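Local atomic coordinates of xyloglucan-specific endo-beta-1,4-glucanase GH12 (Aspergillus niveus, PDB entry 4NPR), a protein that probably hydrolyses internal beta-1,4-glucosidic linkages of xyloglucan, with retention of the anomeric configuration, to release xyloglucan oligosaccharides. Residues S106-N111 against S236-S241; M125-S130 against S212-V217; D29-V34 against Y42-G47; I139-G144 against Y182-Q187. One frame throughout, in Å; residues are numbered along the deposited sequence.

Interaction 1 (S106-N111 against S236-S241). With SO4 (sulfate ion), chain C.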
# COMPACT_ATOMS: atom_id res chain seq x y z
N SER A 106 -3.32 4.01 12.34
CA SER A 106 -2.10 4.27 11.53
C SER A 106 -1.86 5.75 11.34
O SER A 106 -2.80 6.50 11.15
CB SER A 106 -2.23 3.63 10.13
OG SER A 106 -1.04 3.76 9.34
N THR A 107 -0.60 6.18 11.32
CA THR A 107 -0.29 7.55 10.97
C THR A 107 0.82 7.55 9.92
O THR A 107 1.80 6.84 10.07
CB THR A 107 0.16 8.38 12.22
OG1 THR A 107 -0.93 8.48 13.18
CG2 THR A 107 0.64 9.83 11.81
N TRP A 108 0.67 8.39 8.90
CA TRP A 108 1.55 8.35 7.75
C TRP A 108 1.70 9.75 7.24
O TRP A 108 0.72 10.43 7.04
CB TRP A 108 0.94 7.47 6.63
CG TRP A 108 1.87 6.99 5.55
CD1 TRP A 108 3.24 7.16 5.47
CD2 TRP A 108 1.53 6.15 4.43
NE1 TRP A 108 3.74 6.53 4.35
CE2 TRP A 108 2.71 5.89 3.72
CE3 TRP A 108 0.33 5.60 3.98
CZ2 TRP A 108 2.72 5.12 2.57
CZ3 TRP A 108 0.34 4.83 2.85
CH2 TRP A 108 1.53 4.59 2.15
N LYS A 109 2.94 10.16 7.05
CA LYS A 109 3.28 11.36 6.37
C LYS A 109 4.28 11.02 5.26
O LYS A 109 5.33 10.38 5.51
CB LYS A 109 3.94 12.31 7.38
CG LYS A 109 4.62 13.53 6.76
CD LYS A 109 3.58 14.31 5.96
CE LYS A 109 4.06 15.71 5.63
NZ LYS A 109 4.96 15.65 4.46
N TRP A 110 4.00 11.46 4.03
CA TRP A 110 4.90 11.21 2.89
C TRP A 110 5.00 12.38 1.96
O TRP A 110 4.19 13.31 2.00
CB TRP A 110 4.46 10.00 2.06
CG TRP A 110 3.06 10.10 1.51
CD1 TRP A 110 1.95 9.71 2.12
CD2 TRP A 110 2.65 10.66 0.23
NE1 TRP A 110 0.84 9.98 1.33
CE2 TRP A 110 1.25 10.57 0.17
CE3 TRP A 110 3.32 11.24 -0.84
CZ2 TRP A 110 0.51 10.97 -0.94
CZ3 TRP A 110 2.56 11.69 -1.95
CH2 TRP A 110 1.18 11.55 -1.98
N ASN A 111 6.01 12.29 1.11
CA ASN A 111 6.28 13.27 0.06
C ASN A 111 6.89 12.64 -1.21
O ASN A 111 7.67 11.73 -1.14
CB ASN A 111 7.23 14.36 0.59
CG ASN A 111 7.35 15.50 -0.36
OD1 ASN A 111 6.34 16.18 -0.63
ND2 ASN A 111 8.54 15.67 -0.99
N SER A 236 8.34 10.30 6.10
CA SER A 236 9.06 10.92 7.19
C SER A 236 8.54 10.40 8.54
O SER A 236 9.20 10.54 9.57
CB SER A 236 9.11 12.46 7.03
OG SER A 236 7.84 13.00 7.01
N ASP A 237 7.37 9.77 8.52
CA ASP A 237 6.94 8.88 9.58
C ASP A 237 5.74 8.00 9.17
O ASP A 237 4.84 8.43 8.45
CB ASP A 237 6.66 9.64 10.86
CG ASP A 237 5.46 10.48 10.77
OD1 ASP A 237 5.55 11.52 10.06
OD2 ASP A 237 4.42 10.10 11.38
N TYR A 238 5.79 6.76 9.60
CA TYR A 238 4.77 5.79 9.32
C TYR A 238 4.66 4.90 10.55
O TYR A 238 5.67 4.47 11.10
CB TYR A 238 5.09 4.91 8.07
CG TYR A 238 4.08 3.78 7.89
CD1 TYR A 238 2.80 4.03 7.40
CD2 TYR A 238 4.36 2.49 8.30
CE1 TYR A 238 1.83 3.03 7.30
CE2 TYR A 238 3.43 1.48 8.20
CZ TYR A 238 2.16 1.74 7.68
OH TYR A 238 1.24 0.71 7.56
N SER A 239 3.43 4.66 11.00
CA SER A 239 3.18 3.65 12.01
C SER A 239 1.84 3.01 11.75
O SER A 239 0.98 3.60 11.10
CB SER A 239 3.17 4.19 13.44
OG SER A 239 2.36 5.31 13.55
N VAL A 240 1.74 1.77 12.23
CA VAL A 240 0.49 1.04 12.27
C VAL A 240 0.57 -0.01 13.36
O VAL A 240 1.63 -0.56 13.62
CB VAL A 240 0.12 0.39 10.90
CG1 VAL A 240 1.06 -0.75 10.53
CG2 VAL A 240 -1.33 -0.09 10.88
N SER A 241 -0.55 -0.25 14.01
CA SER A 241 -0.65 -1.38 14.91
C SER A 241 -2.03 -2.07 14.78
O SER A 241 -3.05 -1.45 14.54
CB SER A 241 -0.32 -0.94 16.36
OG SER A 241 -1.37 -0.14 16.92
S SO4 C . 2.90 7.89 15.79
O1 SO4 C . 1.76 8.59 15.13
O2 SO4 C . 3.80 7.43 14.70
O3 SO4 C . 3.60 8.87 16.67
O4 SO4 C . 2.42 6.73 16.60

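Interaction 2 (M125-S130 against S212-V217)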
# COMPACT_ATOMS: atom_id res chain seq x y z
N MET A 125 -3.66 -4.17 2.25
CA MET A 125 -4.04 -5.08 3.31
C MET A 125 -4.74 -6.31 2.74
O MET A 125 -5.63 -6.21 1.89
CB MET A 125 -4.98 -4.40 4.27
CG MET A 125 -4.39 -3.16 4.90
SD MET A 125 -5.65 -2.40 5.93
CE MET A 125 -6.48 -1.41 4.70
N PHE A 126 -4.37 -7.47 3.24
CA PHE A 126 -4.73 -8.73 2.65
C PHE A 126 -5.52 -9.58 3.62
O PHE A 126 -5.19 -9.63 4.81
CB PHE A 126 -3.44 -9.43 2.28
CG PHE A 126 -2.76 -8.83 1.10
CD1 PHE A 126 -3.19 -9.11 -0.19
CD2 PHE A 126 -1.70 -7.93 1.27
CE1 PHE A 126 -2.57 -8.55 -1.28
CE2 PHE A 126 -1.06 -7.38 0.19
CZ PHE A 126 -1.50 -7.68 -1.11
N LEU A 127 -6.58 -10.23 3.11
CA LEU A 127 -7.37 -11.16 3.89
C LEU A 127 -7.20 -12.59 3.44
O LEU A 127 -6.81 -12.86 2.29
CB LEU A 127 -8.82 -10.83 3.76
CG LEU A 127 -9.10 -9.42 4.20
CD1 LEU A 127 -10.57 -9.12 4.03
CD2 LEU A 127 -8.67 -9.28 5.63
N SER A 128 -7.48 -13.52 4.36
CA SER A 128 -7.48 -14.94 4.04
C SER A 128 -8.47 -15.70 4.92
O SER A 128 -8.88 -15.19 5.97
CB SER A 128 -6.11 -15.54 4.15
OG SER A 128 -6.12 -16.78 3.47
N THR A 129 -8.84 -16.89 4.46
CA THR A 129 -9.81 -17.73 5.17
C THR A 129 -9.17 -18.47 6.35
O THR A 129 -9.87 -18.87 7.29
CB THR A 129 -10.51 -18.77 4.24
OG1 THR A 129 -9.57 -19.71 3.70
CG2 THR A 129 -11.23 -18.07 3.09
N SER A 130 -7.85 -18.65 6.34
CA SER A 130 -7.14 -19.19 7.51
C SER A 130 -5.88 -18.36 7.74
O SER A 130 -5.42 -17.71 6.79
CB SER A 130 -6.78 -20.66 7.30
OG SER A 130 -5.78 -20.79 6.29
N SER A 212 -16.87 -10.92 8.02
CA SER A 212 -15.97 -10.62 9.13
C SER A 212 -15.29 -11.86 9.71
O SER A 212 -14.40 -11.74 10.56
CB SER A 212 -16.65 -9.78 10.22
OG SER A 212 -17.77 -10.45 10.73
N ASP A 213 -15.66 -13.05 9.24
CA ASP A 213 -14.99 -14.26 9.70
C ASP A 213 -13.59 -14.41 9.06
O ASP A 213 -12.80 -15.27 9.45
CB ASP A 213 -15.87 -15.51 9.43
CG ASP A 213 -15.60 -16.67 10.40
OD1 ASP A 213 -15.11 -16.42 11.53
OD2 ASP A 213 -15.88 -17.84 10.06
N LEU A 214 -13.28 -13.57 8.08
CA LEU A 214 -11.98 -13.63 7.43
C LEU A 214 -10.90 -13.12 8.37
O LEU A 214 -11.20 -12.37 9.30
CB LEU A 214 -11.98 -12.81 6.13
CG LEU A 214 -12.97 -13.29 5.05
CD1 LEU A 214 -13.13 -12.25 3.94
CD2 LEU A 214 -12.59 -14.64 4.43
N TYR A 215 -9.66 -13.54 8.10
CA TYR A 215 -8.45 -13.11 8.82
C TYR A 215 -7.72 -11.97 8.13
O TYR A 215 -7.41 -12.08 6.97
CB TYR A 215 -7.43 -14.27 8.93
CG TYR A 215 -7.87 -15.39 9.83
CD1 TYR A 215 -8.62 -16.47 9.35
CD2 TYR A 215 -7.56 -15.36 11.20
CE1 TYR A 215 -9.04 -17.49 10.21
CE2 TYR A 215 -7.97 -16.38 12.07
CZ TYR A 215 -8.71 -17.43 11.58
OH TYR A 215 -9.10 -18.43 12.44
N LEU A 216 -7.39 -10.91 8.86
CA LEU A 216 -6.40 -9.90 8.38
C LEU A 216 -5.03 -10.52 8.48
O LEU A 216 -4.66 -10.85 9.57
CB LEU A 216 -6.46 -8.63 9.27
CG LEU A 216 -5.52 -7.43 9.02
CD1 LEU A 216 -5.42 -7.03 7.55
CD2 LEU A 216 -6.02 -6.24 9.83
N VAL A 217 -4.30 -10.70 7.38
CA VAL A 217 -2.97 -11.36 7.44
C VAL A 217 -1.71 -10.58 6.99
O VAL A 217 -0.58 -11.07 7.20
CB VAL A 217 -2.93 -12.73 6.71
CG1 VAL A 217 -4.10 -13.59 7.16
CG2 VAL A 217 -2.90 -12.58 5.19

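Interaction 3 (D29-V34 against Y42-G47)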
# COMPACT_ATOMS: atom_id res chain seq x y z
N ASP A 29 18.87 -4.23 -4.81
CA ASP A 29 18.56 -5.48 -5.45
C ASP A 29 17.06 -5.78 -5.39
O ASP A 29 16.32 -5.33 -4.48
CB ASP A 29 19.37 -6.65 -4.86
CG ASP A 29 19.18 -6.78 -3.35
OD1 ASP A 29 19.03 -5.72 -2.67
OD2 ASP A 29 19.20 -7.94 -2.85
N GLN A 30 16.62 -6.54 -6.39
CA GLN A 30 15.22 -6.81 -6.61
C GLN A 30 14.47 -7.22 -5.33
O GLN A 30 13.39 -6.72 -5.05
CB GLN A 30 15.09 -7.88 -7.66
CG GLN A 30 13.71 -7.94 -8.27
CD GLN A 30 13.62 -8.89 -9.44
OE1 GLN A 30 14.52 -9.70 -9.66
NE2 GLN A 30 12.56 -8.77 -10.22
N TRP A 31 15.07 -8.10 -4.54
CA TRP A 31 14.42 -8.59 -3.32
C TRP A 31 15.08 -8.12 -2.04
O TRP A 31 14.98 -8.77 -1.04
CB TRP A 31 14.41 -10.12 -3.34
CG TRP A 31 13.93 -10.62 -4.69
CD1 TRP A 31 14.64 -11.37 -5.62
CD2 TRP A 31 12.65 -10.35 -5.28
NE1 TRP A 31 13.84 -11.59 -6.73
CE2 TRP A 31 12.62 -10.99 -6.54
CE3 TRP A 31 11.51 -9.66 -4.86
CZ2 TRP A 31 11.51 -10.92 -7.37
CZ3 TRP A 31 10.39 -9.61 -5.71
CH2 TRP A 31 10.41 -10.25 -6.93
N GLY A 32 15.74 -6.97 -2.05
CA GLY A 32 16.34 -6.43 -0.85
C GLY A 32 15.28 -6.19 0.21
O GLY A 32 14.17 -5.76 -0.11
N SER A 33 15.65 -6.49 1.47
CA SER A 33 14.85 -6.15 2.67
C SER A 33 15.66 -6.09 3.98
O SER A 33 16.80 -6.51 4.05
CB SER A 33 13.68 -7.12 2.83
OG SER A 33 14.09 -8.40 3.27
N VAL A 34 15.04 -5.53 5.01
CA VAL A 34 15.62 -5.40 6.34
C VAL A 34 14.47 -5.42 7.31
O VAL A 34 13.38 -5.00 6.97
CB VAL A 34 16.40 -4.08 6.55
CG1 VAL A 34 17.84 -4.24 6.13
CG2 VAL A 34 15.76 -2.90 5.82
N TYR A 42 10.79 -3.52 2.40
CA TYR A 42 11.08 -4.28 1.18
C TYR A 42 11.29 -3.35 0.02
O TYR A 42 10.59 -2.37 -0.09
CB TYR A 42 9.88 -5.14 0.77
CG TYR A 42 9.54 -6.29 1.68
CD1 TYR A 42 10.15 -7.55 1.51
CD2 TYR A 42 8.56 -6.15 2.69
CE1 TYR A 42 9.81 -8.63 2.31
CE2 TYR A 42 8.22 -7.24 3.51
CZ TYR A 42 8.84 -8.47 3.30
OH TYR A 42 8.55 -9.56 4.07
N ASN A 43 12.22 -3.69 -0.85
CA ASN A 43 12.42 -3.02 -2.13
C ASN A 43 11.40 -3.63 -3.14
O ASN A 43 10.65 -2.89 -3.80
CB ASN A 43 13.88 -3.22 -2.58
CG ASN A 43 14.38 -2.18 -3.55
OD1 ASN A 43 14.00 -1.03 -3.52
ND2 ASN A 43 15.28 -2.58 -4.39
N ASN A 44 11.36 -4.96 -3.24
CA ASN A 44 10.25 -5.67 -3.91
C ASN A 44 10.01 -5.15 -5.34
O ASN A 44 8.96 -4.61 -5.67
CB ASN A 44 9.00 -5.56 -3.02
CG ASN A 44 7.79 -6.32 -3.56
OD1 ASN A 44 7.91 -7.31 -4.23
ND2 ASN A 44 6.61 -5.83 -3.23
N LEU A 45 11.00 -5.34 -6.19
CA LEU A 45 10.94 -4.90 -7.57
C LEU A 45 10.25 -5.95 -8.46
O LEU A 45 10.68 -6.26 -9.56
CB LEU A 45 12.36 -4.63 -8.07
CG LEU A 45 13.18 -3.65 -7.24
CD1 LEU A 45 14.46 -3.24 -7.97
CD2 LEU A 45 12.34 -2.42 -6.99
N TRP A 46 9.14 -6.50 -7.99
CA TRP A 46 8.52 -7.63 -8.66
C TRP A 46 8.23 -7.38 -10.16
O TRP A 46 8.18 -8.32 -10.94
CB TRP A 46 7.25 -8.04 -7.91
CG TRP A 46 6.13 -7.07 -7.96
CD1 TRP A 46 5.83 -6.13 -7.02
CD2 TRP A 46 5.14 -6.92 -8.99
NE1 TRP A 46 4.70 -5.42 -7.39
CE2 TRP A 46 4.27 -5.88 -8.60
CE3 TRP A 46 4.90 -7.57 -10.20
CZ2 TRP A 46 3.18 -5.49 -9.36
CZ3 TRP A 46 3.81 -7.19 -10.95
CH2 TRP A 46 2.96 -6.16 -10.52
N GLY A 47 8.09 -6.12 -10.56
CA GLY A 47 7.64 -5.81 -11.87
C GLY A 47 8.69 -5.23 -12.75
O GLY A 47 8.33 -4.68 -13.79

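Interaction 4 (I139-G144 against Y182-Q187)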
# COMPACT_ATOMS: atom_id res chain seq x y z
N ILE A 139 -7.35 -5.25 -0.06
CA ILE A 139 -7.88 -3.92 0.12
C ILE A 139 -6.77 -2.87 0.05
O ILE A 139 -5.78 -2.91 0.79
CB ILE A 139 -8.59 -3.82 1.46
CG1 ILE A 139 -9.84 -4.68 1.43
CG2 ILE A 139 -8.99 -2.38 1.75
CD1 ILE A 139 -9.61 -6.10 1.82
N MET A 140 -6.92 -1.93 -0.85
CA MET A 140 -5.94 -0.89 -1.00
C MET A 140 -6.57 0.43 -0.61
O MET A 140 -7.75 0.68 -0.85
CB MET A 140 -5.42 -0.79 -2.43
CG MET A 140 -5.05 -2.10 -3.09
SD MET A 140 -3.85 -1.84 -4.45
CE MET A 140 -2.31 -1.37 -3.66
N VAL A 141 -5.75 1.30 -0.05
CA VAL A 141 -6.17 2.63 0.27
C VAL A 141 -5.13 3.55 -0.27
O VAL A 141 -4.01 3.61 0.22
CB VAL A 141 -6.36 2.82 1.78
CG1 VAL A 141 -6.81 4.24 2.04
CG2 VAL A 141 -7.40 1.82 2.31
N TRP A 142 -5.52 4.24 -1.34
CA TRP A 142 -4.64 5.14 -2.06
C TRP A 142 -4.75 6.55 -1.47
O TRP A 142 -5.78 7.21 -1.58
CB TRP A 142 -5.00 5.17 -3.53
CG TRP A 142 -4.73 3.92 -4.32
CD1 TRP A 142 -4.78 2.61 -3.87
CD2 TRP A 142 -4.40 3.84 -5.69
NE1 TRP A 142 -4.47 1.74 -4.88
CE2 TRP A 142 -4.24 2.48 -6.02
CE3 TRP A 142 -4.22 4.80 -6.68
CZ2 TRP A 142 -3.88 2.06 -7.30
CZ3 TRP A 142 -3.85 4.38 -7.97
CH2 TRP A 142 -3.70 3.04 -8.27
N LEU A 143 -3.67 7.02 -0.86
CA LEU A 143 -3.62 8.44 -0.49
C LEU A 143 -3.17 9.30 -1.65
O LEU A 143 -3.35 10.54 -1.63
CB LEU A 143 -2.72 8.61 0.72
CG LEU A 143 -3.18 7.78 1.90
CD1 LEU A 143 -2.27 8.11 3.03
CD2 LEU A 143 -4.65 7.99 2.30
N GLY A 144 -2.59 8.64 -2.65
CA GLY A 144 -1.91 9.33 -3.75
C GLY A 144 -2.13 8.60 -5.04
O GLY A 144 -1.88 7.41 -5.11
N TYR A 182 -10.46 -4.69 -3.76
CA TYR A 182 -11.13 -3.42 -3.51
C TYR A 182 -10.09 -2.34 -3.34
O TYR A 182 -9.19 -2.50 -2.54
CB TYR A 182 -11.91 -3.49 -2.23
CG TYR A 182 -13.18 -4.32 -2.30
CD1 TYR A 182 -14.33 -3.82 -2.95
CD2 TYR A 182 -13.26 -5.56 -1.70
CE1 TYR A 182 -15.49 -4.58 -3.05
CE2 TYR A 182 -14.43 -6.31 -1.76
CZ TYR A 182 -15.52 -5.82 -2.44
OH TYR A 182 -16.64 -6.58 -2.50
N SER A 183 -10.24 -1.23 -4.09
CA SER A 183 -9.33 -0.10 -4.02
C SER A 183 -10.05 1.20 -3.71
O SER A 183 -10.91 1.63 -4.46
CB SER A 183 -8.55 0.06 -5.32
OG SER A 183 -7.62 -0.98 -5.47
N PHE A 184 -9.66 1.82 -2.58
CA PHE A 184 -10.21 3.08 -2.16
C PHE A 184 -9.22 4.11 -2.65
O PHE A 184 -8.07 4.10 -2.25
CB PHE A 184 -10.32 3.16 -0.63
CG PHE A 184 -11.33 2.21 -0.05
CD1 PHE A 184 -11.04 0.88 0.10
CD2 PHE A 184 -12.57 2.67 0.37
CE1 PHE A 184 -11.97 0.01 0.63
CE2 PHE A 184 -13.50 1.81 0.91
CZ PHE A 184 -13.20 0.49 1.03
N VAL A 185 -9.65 4.98 -3.53
CA VAL A 185 -8.76 5.95 -4.11
C VAL A 185 -9.23 7.33 -3.71
O VAL A 185 -10.34 7.77 -4.10
CB VAL A 185 -8.76 5.85 -5.64
CG1 VAL A 185 -7.85 6.93 -6.22
CG2 VAL A 185 -8.34 4.44 -6.10
N ALA A 186 -8.41 8.01 -2.91
CA ALA A 186 -8.82 9.30 -2.37
C ALA A 186 -9.00 10.31 -3.49
O ALA A 186 -8.20 10.36 -4.43
CB ALA A 186 -7.83 9.79 -1.35
N GLN A 187 -10.08 11.08 -3.43
CA GLN A 187 -10.38 12.11 -4.44
C GLN A 187 -9.38 13.29 -4.46
O GLN A 187 -9.18 13.89 -5.51
CB GLN A 187 -11.81 12.63 -4.24
CG GLN A 187 -12.82 11.53 -4.47
CD GLN A 187 -14.28 11.97 -4.53
OE1 GLN A 187 -14.71 12.99 -3.96
NE2 GLN A 187 -15.06 11.16 -5.21

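Interaction 1 (S106-N111 against S236-S241)
Tyr238 and Trp108 stand opposite each other in a non-hydrogen-bonded antiparallel pair and meet edge to face. At the root of the tyrosine, CB lies 3.9 Å from Trp108 CD1. Its CG stands opposite the backbone N (chi1 173°), which brings ring atom CD1 over the indole, 3.6 Å from Trp108 CG and offset toward the rim of the indole. The two planes stand at 73°, a T-shaped stack in which a C-H edge meets the pi face. Farther out, Tyr238 CE1 comes within 3.6 Å of Ser106 OG, and Tyr238 CZ, which carries the hydroxyl, is 4.1 Å from the same OG. Large aromatic rings suit this side, because it is the interior of the GH12 beta-jelly roll: Tyr123 and Ala221 of the other sheet pack against both rings. Ser106, also buried here, needs partners for its hydroxyl. OG donates to Ser239 O at 2.7 Å, in the carbonyl plane, and also bonds to Tyr123 OH. The same Ser239 O takes Thr107 N, which sits 36° above that plane, so one oxygen grips two donors. On the outward face, polar side chains prevail. Ser239 OG donates to a sulfate oxygen, O2, at 2.8 Å; the ion, probably from the crystallisation liquor, is held by Thr67 as well, while Thr107 OG1 lies close to it but bonds to Ser194. Beside them, Asp237 OD1 rests 3.2 Å from Lys109 CB, and the lysine amine turns away.

Interaction 2 (M125-S130 against S212-V217)
Tyr215 turns the edge of its ring to two carbonyl groups where strand 117-128 gives way to a loop. Thr129 O lies near the ring plane, 3.3 Å from Tyr215 CE1, and Ser128 O is at the same rim, closer to CB. Ser130 CA approaches obliquely, 3.6 Å from Tyr215 CD1, and Pro131 and Lys97 also touch the side chain. An aromatic residue fits here because its weakly positive C-H edge can face carbonyl oxygens while its flat bulk fills the bend of the loop. The second flat group, Phe126, stacks its ring on His135 and presents mainly CB to Val217 CG2. The backbones pair as antiparallel neighbours of the large sheet, though the short strand segments are splayed, with 135° between their directions. Ser128 and Tyr215 form the hydrogen-bonded pair: Tyr215 N reaches Ser128 O at 2.8 Å, and Ser128 N donates back to Tyr215 O. Val217 N bonds to Phe126 O at 2.9 Å. On the face shared by Leu127 and Leu216, Leu127 sends its two methyls to different partners. CD2 rests 3.6 Å from Leu216 CA, and CD1 meets Leu214 CD1 at 4.0 Å, the two side chains crossing at about a right angle. Leu127 CG lies opposite the carbonyl carbon (chi1 -58°), which sets the fork between Leu214 and Leu216. Leu214 CD2 goes on to Thr129 CG2, 3.9 Å away. Across the contact, then, the backbone supplies the hydrogen bonds and side chain meets side chain through carbon alone, while the Tyr215 edge adds weakly polar C-H contacts with backbone oxygens.

Interaction 3 (D29-V34 against Y42-G47)
Gln30 lays its CG against Leu45 CB, 3.6 Å away, the side chains crossing obliquely. With CG opposite the backbone N (chi1 -162°) and the rest of the chain extended, the amide reaches past the leucine, and NE2 donates to Leu45 O at 3.2 Å. That oxygen lies in the amide plane, but NE2 stands 53° above the carbonyl plane. In return Leu45 N bonds to Gln30 O at 3.0 Å, on a lone pair. Trp31 covers the flank: its CH2 is 3.7 Å from Trp46 CA, and Asn44 OD1 sits at its ring edge. In the type I turn from Asp29 to Gly32, Asp29 O takes Gly32 N and Asn43 ND2 (2.9 Å) from opposite faces of its carbonyl plane. Glycine suits position 32, where nearby Asp29 OD1 leaves little room for a side chain. Asn43 suits its buried site because its amide donates and accepts: ND2 also reaches Gln56 O and OD1 takes Thr58 OG1, both on strand 53-64. Asn43 N bonds to Gly32 O beside the non-hydrogen-bonded antiparallel pair Ser33 and Tyr42, so the contact continues strands 33-36 and 39-42 at the margin of the larger sheet, while Asn44 ND2 ties the loop to Phe86 before strand 87-97.

Interaction 4 (I139-G144 against Y182-Q187)
Phe184 lies alongside Ile139, both pointing the same way, with Ile139 CG2 4.0 Å from Phe184 CE1. Met140 O sits at the edge of the phenyl ring, in its plane, 3.4 Å from Phe184 CD1. This side is densely filled: Val141 joins the pair, and helix 198-207 closes over them, Phe200 meeting Phe184 edge to face and Leu204 touching both Ile139 and Phe184. Branched and aromatic hydrocarbons suit a layer between sheet and helix. The two strands run parallel, 8° apart, an exception in the otherwise antiparallel pairing of the larger jelly-roll sheet. Four backbone bonds join them, the shortest from Trp142 N to Phe184 O at 2.7 Å and almost straight (176°). On the other face, consistent with the concave, substrate-binding face of GH12 enzymes, Met140, Ser183 and Trp142 are buried too. Met140 CG opposite the carbonyl carbon (chi1 -46°) and an extended chi2 carry SD to Trp142 NE1 for a weak N-H...S bond of 3.7 Å, which may help to steady the indole. Ser183 OG, small enough to fit beside the chain, touches Met140 CG. The looser side is the end at Val185 and Ala186, both partly exposed. Val185 CG2 stands over the Trp142 indole as a CH-pi contact, 4.3 Å from the centroid of the five-membered ring. Ala186 N bonds to Trp142 O at 3.1 Å, and its methyl rests against the same oxygen.

From the N terminus, interaction 3 comes first: 29-34 and 42-47 close a short loop at the margin of the larger sheet, in series with all that follows. The chain then opens interaction 1 at 106-111, interaction 2 at 125-130 and interaction 4 at 139-144, and closes them in reverse order at 182-187, 212-217 and 236-241. Interaction 4 is thus nested in interaction 2, and that in interaction 1; none cross. Interactions 2 and 4 share the larger sheet, where neighbouring strands 117-128 and 137-146 join them through Met125 and Ile139. Interaction 1 belongs to the smaller sheet, and its Trp108 and Trp110 pack on Leu143, tying the two layers together.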